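Local structure of octaprenyl-diphosphate synthase (Bacteroides thetaiotaomicron, 3RMG) at residues K173-F178 against L202-G207; V165-I170 against F210-D215; K297-L302 against A313-L318; V74-L79 against I135-S140. The protein probably acts as a magnesium-dependent prenyltransferase of the FPP/GGPP synthase family, joining isoprenoid diphosphates into longer prenyl chains. All coordinates share one frame; numbering follows the deposited sequence.

The four contacts of this all-helical chain come in the order 4, 2, 1, 3, with interaction 1 nested inside interaction 2. Interactions 1 and 2, centres 10 Å apart, share helix 193-217; its partners, helices 163-172 and 174-188, are consecutive, and Thr174 OG1 joins Gln211 OE1 by a probable hydrogen bond of 2.7 Å. Interaction 3, centred 13 Å from interaction 1, meets it where Tyr205 packs on Lys297 and Ala298 and Leu202 on Leu301. Interaction 4 lies 14 Å from it, centre to centre, touching through Leu177 and Leu76. Interaction 1, 6 Å from the chain centre, touches all three others, and helix 193-217 runs from it into interaction 2, carrying aspartates that probably bind magnesium.

Interaction 1. Residues K173-F178 against L202-G207; sequences KTAALF and LGEYIG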
loop_
_atom_site.group_PDB
_atom_site.type_symbol
_atom_site.label_atom_id
_atom_site.label_comp_id
_atom_site.label_asym_id
_atom_site.label_seq_id
_atom_site.Cartn_x
_atom_site.Cartn_y
_atom_site.Cartn_z
ATOM N N LYS A 173 2.713 16.293 -5.612
ATOM C CA LYS A 173 3.582 15.326 -4.997
ATOM C C LYS A 173 4.349 15.783 -3.763
ATOM O O LYS A 173 3.879 15.657 -2.675
ATOM C CB LYS A 173 4.535 14.791 -6.039
ATOM C CG LYS A 173 5.233 13.525 -5.673
ATOM C CD LYS A 173 6.119 13.103 -6.819
ATOM C CE LYS A 173 7.244 12.210 -6.376
ATOM N NZ LYS A 173 8.430 12.450 -7.196
ATOM N N THR A 174 5.531 16.338 -3.937
ATOM C CA THR A 174 6.313 16.737 -2.792
ATOM C C THR A 174 5.665 17.772 -1.932
ATOM O O THR A 174 5.659 17.645 -0.752
ATOM C CB THR A 174 7.675 17.236 -3.199
ATOM O OG1 THR A 174 8.493 16.117 -3.432
ATOM C CG2 THR A 174 8.308 18.003 -2.109
ATOM N N ALA A 175 5.094 18.780 -2.533
ATOM C CA ALA A 175 4.425 19.837 -1.790
ATOM C C ALA A 175 3.116 19.331 -1.201
ATOM O O ALA A 175 2.643 19.842 -0.173
ATOM C CB ALA A 175 4.194 21.058 -2.678
ATOM N N ALA A 176 2.529 18.317 -1.843
ATOM C CA ALA A 176 1.309 17.710 -1.316
ATOM C C ALA A 176 1.615 17.041 0.011
ATOM O O ALA A 176 0.810 17.100 0.936
ATOM C CB ALA A 176 0.718 16.721 -2.296
ATOM N N LEU A 177 2.796 16.431 0.110
ATOM C CA LEU A 177 3.218 15.797 1.356
ATOM C C LEU A 177 3.475 16.834 2.457
ATOM O O LEU A 177 2.983 16.690 3.580
ATOM C CB LEU A 177 4.474 14.947 1.137
ATOM C CG LEU A 177 5.006 14.179 2.354
ATOM C CD1 LEU A 177 3.928 13.292 2.973
ATOM C CD2 LEU A 177 6.229 13.342 1.969
ATOM N N PHE A 178 4.257 17.870 2.149
ATOM C CA PHE A 178 4.480 18.930 3.124
ATOM C C PHE A 178 3.156 19.594 3.569
ATOM O O PHE A 178 2.966 19.861 4.746
ATOM C CB PHE A 178 5.463 19.976 2.601
ATOM C CG PHE A 178 6.909 19.586 2.754
ATOM C CD1 PHE A 178 7.527 18.764 1.817
ATOM C CD2 PHE A 178 7.657 20.053 3.830
ATOM C CE1 PHE A 178 8.866 18.414 1.953
ATOM C CE2 PHE A 178 8.988 19.712 3.976
ATOM C CZ PHE A 178 9.597 18.889 3.032
ATOM N N LEU A 202 0.503 27.083 4.198
ATOM C CA LEU A 202 1.853 27.158 4.743
ATOM C C LEU A 202 2.715 25.968 4.310
ATOM O O LEU A 202 3.788 26.140 3.750
ATOM C CB LEU A 202 1.804 27.189 6.269
ATOM C CG LEU A 202 3.180 27.354 6.901
ATOM C CD1 LEU A 202 3.839 28.648 6.378
ATOM C CD2 LEU A 202 3.058 27.371 8.416
ATOM N N GLY A 203 2.242 24.752 4.571
ATOM C CA GLY A 203 3.052 23.582 4.280
ATOM C C GLY A 203 3.271 23.465 2.789
ATOM O O GLY A 203 4.329 23.016 2.321
ATOM N N GLU A 204 2.261 23.852 2.021
ATOM C CA GLU A 204 2.403 23.768 0.583
ATOM C C GLU A 204 3.487 24.738 0.127
ATOM O O GLU A 204 4.334 24.374 -0.681
ATOM C CB GLU A 204 1.086 24.042 -0.144
ATOM C CG GLU A 204 1.255 24.128 -1.659
ATOM C CD GLU A 204 -0.078 24.190 -2.378
ATOM O OE1 GLU A 204 -0.421 25.268 -2.914
ATOM O OE2 GLU A 204 -0.791 23.164 -2.379
ATOM N N TYR A 205 3.456 25.978 0.613
ATOM C CA TYR A 205 4.493 26.921 0.208
ATOM C C TYR A 205 5.872 26.368 0.546
ATOM O O TYR A 205 6.818 26.483 -0.246
ATOM C CB TYR A 205 4.324 28.286 0.874
ATOM C CG TYR A 205 3.208 29.119 0.297
ATOM C CD1 TYR A 205 2.601 30.111 1.048
ATOM C CD2 TYR A 205 2.737 28.895 -0.994
ATOM C CE1 TYR A 205 1.572 30.891 0.520
ATOM C CE2 TYR A 205 1.711 29.665 -1.520
ATOM C CZ TYR A 205 1.144 30.668 -0.757
ATOM O OH TYR A 205 0.127 31.439 -1.271
ATOM N N ILE A 206 5.984 25.779 1.732
ATOM C CA ILE A 206 7.260 25.242 2.200
ATOM C C ILE A 206 7.734 24.075 1.328
ATOM O O ILE A 206 8.921 24.007 0.930
ATOM C CB ILE A 206 7.160 24.817 3.678
ATOM C CG1 ILE A 206 7.066 26.070 4.571
ATOM C CG2 ILE A 206 8.338 23.929 4.067
ATOM C CD1 ILE A 206 6.742 25.773 6.015
ATOM N N GLY A 207 6.800 23.172 1.022
ATOM C CA GLY A 207 7.058 22.045 0.138
ATOM C C GLY A 207 7.517 22.495 -1.245
ATOM O O GLY A 207 8.373 21.860 -1.856
#
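Gly203 begins the contact by bringing its carbonyl oxygen 3.3 Å from CB of Phe178. With no side chain between the two backbones, the CA atoms of Gly203 and Phe178 come within 5.0 Å. Glu204 touches mainly through its O, which lies 3.9 Å from Ala175 CB; the first bond of its side chain points away from the other segment, and its OE2 is in a salt bridge with Arg200 NH1. Ile206 comes next and lends its branch methyl. Its CG2, anti to the backbone N, meets CD2 of Phe178 at 3.9 Å, and the two side chains cross at about a right angle. At Gly207 the backbones come closest, its CA standing only 3.9 Å from CA of Ala175. The same Gly207 CA is 3.6 Å from CB of Phe178, and the root of the ring, CG and CD1, rests beside it. CG2 of Thr174 reaches O of Gly207 at the margin, its OG1 being hydrogen-bonded to Gln211 OE1. Gly203 and Gly207, four residues apart, form a GxxxG pattern, which puts both glycines on one face of helix 193-217. Small Ala175 faces that strip, and the helix axes approach to 7.2 Å while running roughly antiparallel at 141°. Tyr317 and Leu54, from helices 309-323 and 50-62, continue the apolar surroundings of Phe178 and Ile206. Because no hydrogen bond crosses between the two segments, the join depends on shape: glycine backbone against alanine and phenylalanine, with the backbone polar groups engaged mainly within their own helices.

Interaction 2. Residues V165-I170 against F210-D215; sequences VYFDVI and FQIKDD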
loop_
_atom_site.group_PDB
_atom_site.type_symbol
_atom_site.label_atom_id
_atom_site.label_comp_id
_atom_site.label_asym_id
_atom_site.label_seq_id
_atom_site.Cartn_x
_atom_site.Cartn_y
_atom_site.Cartn_z
ATOM N N VAL A 165 3.017 23.384 -15.719
ATOM C CA VAL A 165 2.975 21.936 -15.578
ATOM C C VAL A 165 3.953 21.473 -14.497
ATOM O O VAL A 165 3.704 20.502 -13.776
ATOM C CB VAL A 165 3.271 21.217 -16.904
ATOM C CG1 VAL A 165 3.219 19.711 -16.709
ATOM C CG2 VAL A 165 2.274 21.665 -17.976
ATOM N N TYR A 166 5.068 22.184 -14.392
ATOM C CA TYR A 166 6.108 21.840 -13.439
ATOM C C TYR A 166 5.599 22.012 -12.006
ATOM O O TYR A 166 5.801 21.145 -11.152
ATOM C CB TYR A 166 7.300 22.754 -13.688
ATOM C CG TYR A 166 8.359 22.778 -12.617
ATOM C CD1 TYR A 166 9.149 21.663 -12.361
ATOM C CD2 TYR A 166 8.614 23.939 -11.902
ATOM C CE1 TYR A 166 10.146 21.701 -11.396
ATOM C CE2 TYR A 166 9.606 23.989 -10.938
ATOM C CZ TYR A 166 10.368 22.870 -10.693
ATOM O OH TYR A 166 11.360 22.926 -9.736
ATOM N N PHE A 167 4.928 23.136 -11.766
ATOM C CA PHE A 167 4.398 23.465 -10.453
ATOM C C PHE A 167 3.220 22.598 -10.066
ATOM O O PHE A 167 3.081 22.195 -8.910
ATOM C CB PHE A 167 4.001 24.928 -10.409
ATOM C CG PHE A 167 5.162 25.836 -10.256
ATOM C CD1 PHE A 167 5.477 26.753 -11.236
ATOM C CD2 PHE A 167 5.964 25.753 -9.137
ATOM C CE1 PHE A 167 6.555 27.590 -11.084
ATOM C CE2 PHE A 167 7.042 26.585 -8.983
ATOM C CZ PHE A 167 7.337 27.506 -9.956
ATOM N N ASP A 168 2.374 22.312 -11.042
ATOM C CA ASP A 168 1.263 21.413 -10.827
ATOM C C ASP A 168 1.750 20.067 -10.314
ATOM O O ASP A 168 1.164 19.499 -9.405
ATOM C CB ASP A 168 0.469 21.222 -12.115
ATOM C CG ASP A 168 -0.850 20.538 -11.874
ATOM O OD1 ASP A 168 -1.588 20.989 -10.970
ATOM O OD2 ASP A 168 -1.147 19.546 -12.574
ATOM N N VAL A 169 2.821 19.554 -10.906
ATOM C CA VAL A 169 3.378 18.265 -10.509
ATOM C C VAL A 169 3.933 18.298 -9.083
ATOM O O VAL A 169 3.701 17.380 -8.291
ATOM C CB VAL A 169 4.524 17.839 -11.452
ATOM C CG1 VAL A 169 5.192 16.556 -10.939
ATOM C CG2 VAL A 169 4.015 17.676 -12.891
ATOM N N ILE A 170 4.694 19.344 -8.774
ATOM C CA ILE A 170 5.163 19.559 -7.411
ATOM C C ILE A 170 3.992 19.648 -6.403
ATOM O O ILE A 170 4.014 19.007 -5.351
ATOM C CB ILE A 170 6.010 20.833 -7.329
ATOM C CG1 ILE A 170 7.291 20.679 -8.157
ATOM C CG2 ILE A 170 6.335 21.159 -5.880
ATOM C CD1 ILE A 170 8.102 21.992 -8.281
ATOM N N PHE A 210 11.124 23.776 -0.936
ATOM C CA PHE A 210 11.940 22.603 -0.727
ATOM C C PHE A 210 12.209 21.880 -2.048
ATOM O O PHE A 210 13.358 21.563 -2.367
ATOM C CB PHE A 210 11.237 21.677 0.260
ATOM C CG PHE A 210 12.097 20.560 0.767
ATOM C CD1 PHE A 210 12.884 20.732 1.899
ATOM C CD2 PHE A 210 12.120 19.332 0.113
ATOM C CE1 PHE A 210 13.681 19.697 2.370
ATOM C CE2 PHE A 210 12.916 18.288 0.581
ATOM C CZ PHE A 210 13.698 18.474 1.710
ATOM N N GLN A 211 11.149 21.629 -2.817
ATOM C CA GLN A 211 11.272 20.877 -4.069
ATOM C C GLN A 211 12.118 21.598 -5.115
ATOM O O GLN A 211 12.939 20.982 -5.779
ATOM C CB GLN A 211 9.901 20.576 -4.665
ATOM C CG GLN A 211 9.991 19.632 -5.846
ATOM C CD GLN A 211 10.805 18.402 -5.500
ATOM O OE1 GLN A 211 10.434 17.629 -4.611
ATOM N NE2 GLN A 211 11.927 18.219 -6.185
ATOM N N ILE A 212 11.899 22.900 -5.265
ATOM C CA ILE A 212 12.670 23.709 -6.191
ATOM C C ILE A 212 14.139 23.745 -5.771
ATOM O O ILE A 212 15.034 23.635 -6.614
ATOM C CB ILE A 212 12.121 25.136 -6.272
ATOM C CG1 ILE A 212 10.774 25.151 -7.002
ATOM C CG2 ILE A 212 13.078 26.029 -7.003
ATOM C CD1 ILE A 212 10.068 26.533 -6.939
ATOM N N LYS A 213 14.388 23.892 -4.470
ATOM C CA LYS A 213 15.749 23.800 -3.946
ATOM C C LYS A 213 16.439 22.521 -4.409
ATOM O O LYS A 213 17.562 22.558 -4.896
ATOM C CB LYS A 213 15.754 23.851 -2.419
ATOM C CG LYS A 213 15.965 25.238 -1.845
ATOM C CD LYS A 213 17.449 25.586 -1.750
ATOM C CE LYS A 213 18.009 26.027 -3.094
ATOM N NZ LYS A 213 19.358 26.656 -2.962
ATOM N N ASP A 214 15.766 21.391 -4.237
ATOM C CA ASP A 214 16.303 20.110 -4.654
ATOM C C ASP A 214 16.571 20.030 -6.150
ATOM O O ASP A 214 17.555 19.431 -6.566
ATOM C CB ASP A 214 15.355 18.978 -4.265
ATOM C CG ASP A 214 15.832 18.215 -3.057
ATOM O OD1 ASP A 214 16.906 18.567 -2.519
ATOM O OD2 ASP A 214 15.141 17.256 -2.653
ATOM N N ASP A 215 15.679 20.599 -6.955
ATOM C CA ASP A 215 15.833 20.559 -8.406
ATOM C C ASP A 215 17.096 21.310 -8.839
ATOM O O ASP A 215 17.776 20.909 -9.780
ATOM C CB ASP A 215 14.605 21.154 -9.098
ATOM C CG ASP A 215 13.388 20.257 -9.004
ATOM O OD1 ASP A 215 13.514 19.110 -8.519
ATOM O OD2 ASP A 215 12.298 20.699 -9.421
#
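Tyr166 CG lies anti to its backbone N (chi1 167°) and Asp215 CG anti to its carbonyl carbon, and with these torsions phenol and carboxylate reach each other tip to tip between helices 163-172 and 193-217. Tyr166 OH donates to Asp215 OD2 in a hydrogen bond modelled at 2.4 Å, so short that its exact length is doubtful. OD2 sits at the ring edge, in plane, on the side of CE1, and the carboxylate is turned 49° from the ring. The other oxygen, Asp215 OD1, receives NE2 of Gln211, one helical turn back, at 3.0 Å from above the carboxylate plane. Gln211 can serve this way because its chain bends at chi2, with OE1 left to Thr174. Each carboxylate oxygen has a partner, which would limit rotation of the group. Asp214 and Asp215 open the sequence DDIFD, the second aspartate-rich motif of the isoprenoid synthase fold, which in relatives binds magnesium and substrate diphosphate; the arrangement is consistent with Tyr166 and Gln211 acting as second-shell residues that orient Asp215. Around the polar tips the filling is apolar, from isoleucine branches and aromatic rings. Ile212 CG1 lies 3.6 Å from Tyr166 OH, and Ile212 CD1 comes to the edge of the Phe167 ring, 3.7 Å from CE2. On one face of the Tyr166 ring lies Ile170 CD1, 3.4 Å above the plane toward the rim. CG1 of Ile170 packs 3.7 Å from CG of Gln211, using the apolar part of the amide side chain. Leu240 of helix 240-249 touches both aromatic residues.

Interaction 3. Residues K297-L302 against A313-L318; sequences KAFDLL and ALRTYL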
loop_
_atom_site.group_PDB
_atom_site.type_symbol
_atom_site.label_atom_id
_atom_site.label_comp_id
_atom_site.label_asym_id
_atom_site.label_seq_id
_atom_site.Cartn_x
_atom_site.Cartn_y
_atom_site.Cartn_z
ATOM N N LYS A 297 5.747 34.569 0.396
ATOM C CA LYS A 297 4.346 34.210 0.556
ATOM C C LYS A 297 4.144 33.513 1.900
ATOM O O LYS A 297 3.158 33.759 2.606
ATOM C CB LYS A 297 3.885 33.317 -0.589
ATOM C CG LYS A 297 3.631 34.056 -1.914
ATOM C CD LYS A 297 3.083 33.072 -2.940
ATOM C CE LYS A 297 3.504 33.425 -4.363
ATOM N NZ LYS A 297 2.690 34.534 -4.917
ATOM N N ALA A 298 5.104 32.666 2.261
ATOM C CA ALA A 298 5.041 31.931 3.510
ATOM C C ALA A 298 5.192 32.852 4.713
ATOM O O ALA A 298 4.427 32.735 5.668
ATOM C CB ALA A 298 6.097 30.827 3.542
ATOM N N PHE A 299 6.174 33.755 4.665
ATOM C CA PHE A 299 6.405 34.713 5.745
ATOM C C PHE A 299 5.194 35.624 5.937
ATOM O O PHE A 299 4.752 35.872 7.057
ATOM C CB PHE A 299 7.656 35.560 5.457
ATOM C CG PHE A 299 8.948 34.887 5.853
ATOM C CD1 PHE A 299 10.111 35.615 6.000
ATOM C CD2 PHE A 299 8.984 33.529 6.104
ATOM C CE1 PHE A 299 11.295 34.997 6.372
ATOM C CE2 PHE A 299 10.161 32.907 6.481
ATOM C CZ PHE A 299 11.319 33.645 6.610
ATOM N N ASP A 300 4.663 36.114 4.827
ATOM C CA ASP A 300 3.475 36.927 4.860
ATOM C C ASP A 300 2.319 36.164 5.504
ATOM O O ASP A 300 1.515 36.751 6.218
ATOM C CB ASP A 300 3.115 37.392 3.448
ATOM C CG ASP A 300 3.996 38.528 2.972
ATOM O OD1 ASP A 300 3.882 38.893 1.787
ATOM O OD2 ASP A 300 4.809 39.051 3.778
ATOM N N LEU A 301 2.247 34.855 5.275
ATOM C CA LEU A 301 1.197 34.056 5.898
ATOM C C LEU A 301 1.387 34.031 7.404
ATOM O O LEU A 301 0.428 34.219 8.152
ATOM C CB LEU A 301 1.199 32.612 5.395
ATOM C CG LEU A 301 0.104 32.003 4.516
ATOM C CD1 LEU A 301 0.256 30.505 4.617
ATOM C CD2 LEU A 301 -1.322 32.400 4.896
ATOM N N LEU A 302 2.620 33.762 7.833
ATOM C CA LEU A 302 2.969 33.725 9.265
ATOM C C LEU A 302 2.762 35.054 10.009
ATOM O O LEU A 302 2.587 35.057 11.231
ATOM C CB LEU A 302 4.424 33.272 9.460
ATOM C CG LEU A 302 4.686 31.779 9.237
ATOM C CD1 LEU A 302 6.159 31.489 9.186
ATOM C CD2 LEU A 302 4.025 30.985 10.335
ATOM N N ALA A 313 10.853 29.802 15.354
ATOM C CA ALA A 313 11.393 28.518 14.935
ATOM C C ALA A 313 11.029 28.197 13.476
ATOM O O ALA A 313 11.877 27.751 12.703
ATOM C CB ALA A 313 10.933 27.406 15.887
ATOM N N LEU A 314 9.777 28.443 13.106
ATOM C CA LEU A 314 9.317 28.260 11.723
ATOM C C LEU A 314 10.009 29.195 10.721
ATOM O O LEU A 314 10.394 28.768 9.629
ATOM C CB LEU A 314 7.803 28.466 11.643
ATOM C CG LEU A 314 7.024 27.221 12.051
ATOM C CD1 LEU A 314 5.602 27.569 12.406
ATOM C CD2 LEU A 314 7.103 26.158 10.928
ATOM N N ARG A 315 10.167 30.469 11.074
ATOM C CA ARG A 315 10.893 31.348 10.185
ATOM C C ARG A 315 12.319 30.833 9.969
ATOM O O ARG A 315 12.800 30.833 8.849
ATOM C CB ARG A 315 10.884 32.798 10.670
ATOM C CG ARG A 315 9.493 33.402 10.689
ATOM C CD ARG A 315 9.513 34.915 10.750
ATOM N NE ARG A 315 10.391 35.436 11.795
ATOM C CZ ARG A 315 10.083 35.493 13.090
ATOM N NH1 ARG A 315 10.947 36.017 13.950
ATOM N NH2 ARG A 315 8.921 35.027 13.532
ATOM N N THR A 316 12.979 30.380 11.033
ATOM C CA THR A 316 14.334 29.835 10.927
ATOM C C THR A 316 14.344 28.528 10.124
ATOM O O THR A 316 15.215 28.297 9.305
ATOM C CB THR A 316 14.965 29.570 12.318
ATOM O OG1 THR A 316 14.804 30.723 13.149
ATOM C CG2 THR A 316 16.449 29.262 12.190
ATOM N N TYR A 317 13.382 27.658 10.377
ATOM C CA TYR A 317 13.215 26.463 9.559
ATOM C C TYR A 317 13.175 26.840 8.069
ATOM O O TYR A 317 13.871 26.261 7.244
ATOM C CB TYR A 317 11.905 25.805 9.956
ATOM C CG TYR A 317 11.534 24.532 9.235
ATOM C CD1 TYR A 317 11.834 23.287 9.786
ATOM C CD2 TYR A 317 10.829 24.570 8.038
ATOM C CE1 TYR A 317 11.464 22.112 9.147
ATOM C CE2 TYR A 317 10.458 23.402 7.387
ATOM C CZ TYR A 317 10.774 22.180 7.947
ATOM O OH TYR A 317 10.398 21.027 7.306
ATOM N N LEU A 318 12.359 27.826 7.724
ATOM C CA LEU A 318 12.166 28.149 6.327
ATOM C C LEU A 318 13.414 28.813 5.741
ATOM O O LEU A 318 13.762 28.562 4.590
ATOM C CB LEU A 318 10.885 28.978 6.123
ATOM C CG LEU A 318 10.446 29.233 4.673
ATOM C CD1 LEU A 318 10.702 28.024 3.785
ATOM C CD2 LEU A 318 8.983 29.625 4.600
#
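Ala298 and Leu318 make the tight end of this contact: the alanine methyl CB presses against CD2 of the leucine at 3.3 Å, closer than carbon atoms usually pack. Leu318 holds its CG anti to the backbone N (chi1 -172°), directed at the facing helix, and the small alanine suits the place because a branched leucine end already occupies the gap. Leu318 CD2 also meets Phe299 at CE2, 4.0 Å away, while the leucine crosses the ring obliquely. The two segments form an antiparallel helical hairpin, 179° between their directions and 11.0 Å between axes, in which helix 283-302 turns back into helix 309-323 near the C-terminal end of the all-helical chain. Toward the partly exposed side the packing becomes looser. There Phe299 extends its ring so that CZ comes edge-on, near the ring plane, to the backbone O of Arg315 at 3.9 Å, and Arg315 CG lies beyond one ring face, offset toward the rim. This is the aliphatic stem of the arginine. Its guanidinium stands nearly perpendicular to the ring, 84° between planes, and turns instead to a salt bridge from NH2 to Asp307 in the connection of the hairpin. Arginine suits this margin by combining apolar methylenes for packing with a charged end. Leu302 CD1 links the two sides, meeting CG of Arg315 at the margin at 4.1 Å and CB of buried Leu314 at 4.2 Å. Leu314 also touches Leu61 of helix 50-62.

Interaction 4. Residues V74-L79 against I135-S140; sequences VSLELL and IRLVSS
Segments 74-79 and 135-140, on helices 67-90 and 132-154, run almost parallel, their directions 5° apart and their axes 10.8 Å at closest approach, with the CA atoms of Leu76 and Val138 facing each other at 6.9 Å. Val138 fills the middle of the contact. A beta-branched residue suits the place because both methyls touch Ser75 OG, CG1 at 3.5 Å and CG2 at 3.6 Å, and CG2 also meets Leu76 CD2, 4.0 Å away. Ser75 OG lies anti to its own backbone N (chi1 177°) and is not left without a polar partner, being hydrogen-bonded to the carbonyl of Ser122. Leu76 CD2 touches Leu137 CD2 as well, at 4.1 Å, and the two leucines cross at about a right angle. One turn on, Leu79 CD2 approaches the backbone O of Val138. No hydrogen bond crosses the contact, a mostly apolar seam. Away from it, Ser139 OG and Ser140 OG fold back onto the carbonyls of Ile135 and Arg136, each of which also accepts a main-chain N-H from the opposite face of its plane. Within the all-helical isoprenoid synthase fold, helix 102-128 borders Ser75 and helix 174-188 touches Leu76 and Leu137; helix 132-154 packs on helix 67-90 through Leu137 and Val138 and meets the second subunit through Ile135, Ser139 and Arg136, the last in a salt bridge to Glu127 of that subunit.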
loop_
_atom_site.group_PDB
_atom_site.type_symbol
_atom_site.label_atom_id
_atom_site.label_comp_id
_atom_site.label_asym_id
_atom_site.label_seq_id
_atom_site.Cartn_x
_atom_site.Cartn_y
_atom_site.Cartn_z
ATOM N N VAL A 74 4.245 10.144 12.157
ATOM C CA VAL A 74 4.675 8.803 11.790
ATOM C C VAL A 74 3.939 8.316 10.532
ATOM O O VAL A 74 4.551 7.855 9.556
ATOM C CB VAL A 74 4.441 7.830 12.948
ATOM C CG1 VAL A 74 4.807 6.384 12.549
ATOM C CG2 VAL A 74 5.255 8.283 14.152
ATOM N N SER A 75 2.623 8.439 10.543
ATOM C CA SER A 75 1.848 7.975 9.405
ATOM C C SER A 75 2.371 8.573 8.113
ATOM O O SER A 75 2.672 7.845 7.173
ATOM C CB SER A 75 0.381 8.333 9.563
ATOM O OG SER A 75 -0.329 7.936 8.409
ATOM N N LEU A 76 2.474 9.901 8.065
ATOM C CA LEU A 76 2.862 10.579 6.837
ATOM C C LEU A 76 4.304 10.275 6.469
ATOM O O LEU A 76 4.625 10.095 5.306
ATOM C CB LEU A 76 2.616 12.084 6.935
ATOM C CG LEU A 76 1.135 12.509 6.831
ATOM C CD1 LEU A 76 0.966 13.966 7.164
ATOM C CD2 LEU A 76 0.548 12.214 5.448
ATOM N N GLU A 77 5.170 10.167 7.466
ATOM C CA GLU A 77 6.549 9.787 7.202
ATOM C C GLU A 77 6.659 8.353 6.657
ATOM O O GLU A 77 7.478 8.067 5.786
ATOM C CB GLU A 77 7.396 9.972 8.462
ATOM C CG GLU A 77 8.892 10.024 8.201
ATOM C CD GLU A 77 9.331 11.321 7.536
ATOM O OE1 GLU A 77 8.478 12.208 7.329
ATOM O OE2 GLU A 77 10.532 11.454 7.220
ATOM N N LEU A 78 5.834 7.448 7.165
ATOM C CA LEU A 78 5.797 6.093 6.628
ATOM C C LEU A 78 5.297 6.068 5.178
ATOM O O LEU A 78 5.826 5.325 4.335
ATOM C CB LEU A 78 4.913 5.195 7.502
ATOM C CG LEU A 78 5.463 4.942 8.905
ATOM C CD1 LEU A 78 4.495 4.126 9.743
ATOM C CD2 LEU A 78 6.815 4.274 8.808
ATOM N N LEU A 79 4.269 6.862 4.893
ATOM C CA LEU A 79 3.722 6.931 3.533
ATOM C C LEU A 79 4.796 7.387 2.543
ATOM O O LEU A 79 4.947 6.822 1.455
ATOM C CB LEU A 79 2.514 7.877 3.488
ATOM C CG LEU A 79 1.917 8.210 2.121
ATOM C CD1 LEU A 79 1.536 6.941 1.400
ATOM C CD2 LEU A 79 0.697 9.094 2.288
ATOM N N ILE A 135 -7.438 10.525 9.117
ATOM C CA ILE A 135 -7.533 9.280 8.377
ATOM C C ILE A 135 -7.913 9.578 6.924
ATOM O O ILE A 135 -7.307 9.074 5.987
ATOM C CB ILE A 135 -8.531 8.314 9.042
ATOM C CG1 ILE A 135 -7.993 7.898 10.426
ATOM C CG2 ILE A 135 -8.744 7.088 8.162
ATOM C CD1 ILE A 135 -8.940 7.071 11.270
ATOM N N ARG A 136 -8.916 10.425 6.749
ATOM C CA ARG A 136 -9.293 10.861 5.420
ATOM C C ARG A 136 -8.106 11.498 4.692
ATOM O O ARG A 136 -7.853 11.199 3.524
ATOM C CB ARG A 136 -10.459 11.845 5.505
ATOM C CG ARG A 136 -11.334 11.875 4.270
ATOM C CD ARG A 136 -12.800 11.932 4.672
ATOM N NE ARG A 136 -13.002 12.763 5.858
ATOM C CZ ARG A 136 -14.010 12.623 6.715
ATOM N NH1 ARG A 136 -14.924 11.682 6.526
ATOM N NH2 ARG A 136 -14.107 13.428 7.764
ATOM N N LEU A 137 -7.373 12.369 5.382
ATOM C CA LEU A 137 -6.275 13.094 4.754
ATOM C C LEU A 137 -5.185 12.132 4.287
ATOM O O LEU A 137 -4.682 12.224 3.171
ATOM C CB LEU A 137 -5.709 14.156 5.711
ATOM C CG LEU A 137 -4.349 14.794 5.394
ATOM C CD1 LEU A 137 -4.140 16.080 6.161
ATOM C CD2 LEU A 137 -3.229 13.830 5.722
ATOM N N VAL A 138 -4.806 11.202 5.145
ATOM C CA VAL A 138 -3.712 10.323 4.787
ATOM C C VAL A 138 -4.138 9.381 3.679
ATOM O O VAL A 138 -3.371 9.109 2.743
ATOM C CB VAL A 138 -3.253 9.477 5.970
ATOM C CG1 VAL A 138 -2.248 8.446 5.483
ATOM C CG2 VAL A 138 -2.649 10.365 7.041
ATOM N N SER A 139 -5.357 8.854 3.779
ATOM C CA SER A 139 -5.763 7.894 2.764
ATOM C C SER A 139 -5.908 8.595 1.413
ATOM O O SER A 139 -5.350 8.139 0.415
ATOM C CB SER A 139 -7.016 7.088 3.175
ATOM O OG SER A 139 -8.187 7.889 3.274
ATOM N N SER A 140 -6.616 9.722 1.370
ATOM C CA SER A 140 -6.789 10.386 0.076
ATOM C C SER A 140 -5.450 10.813 -0.509
ATOM O O SER A 140 -5.248 10.750 -1.717
ATOM C CB SER A 140 -7.756 11.566 0.160
ATOM O OG SER A 140 -7.214 12.592 0.953
#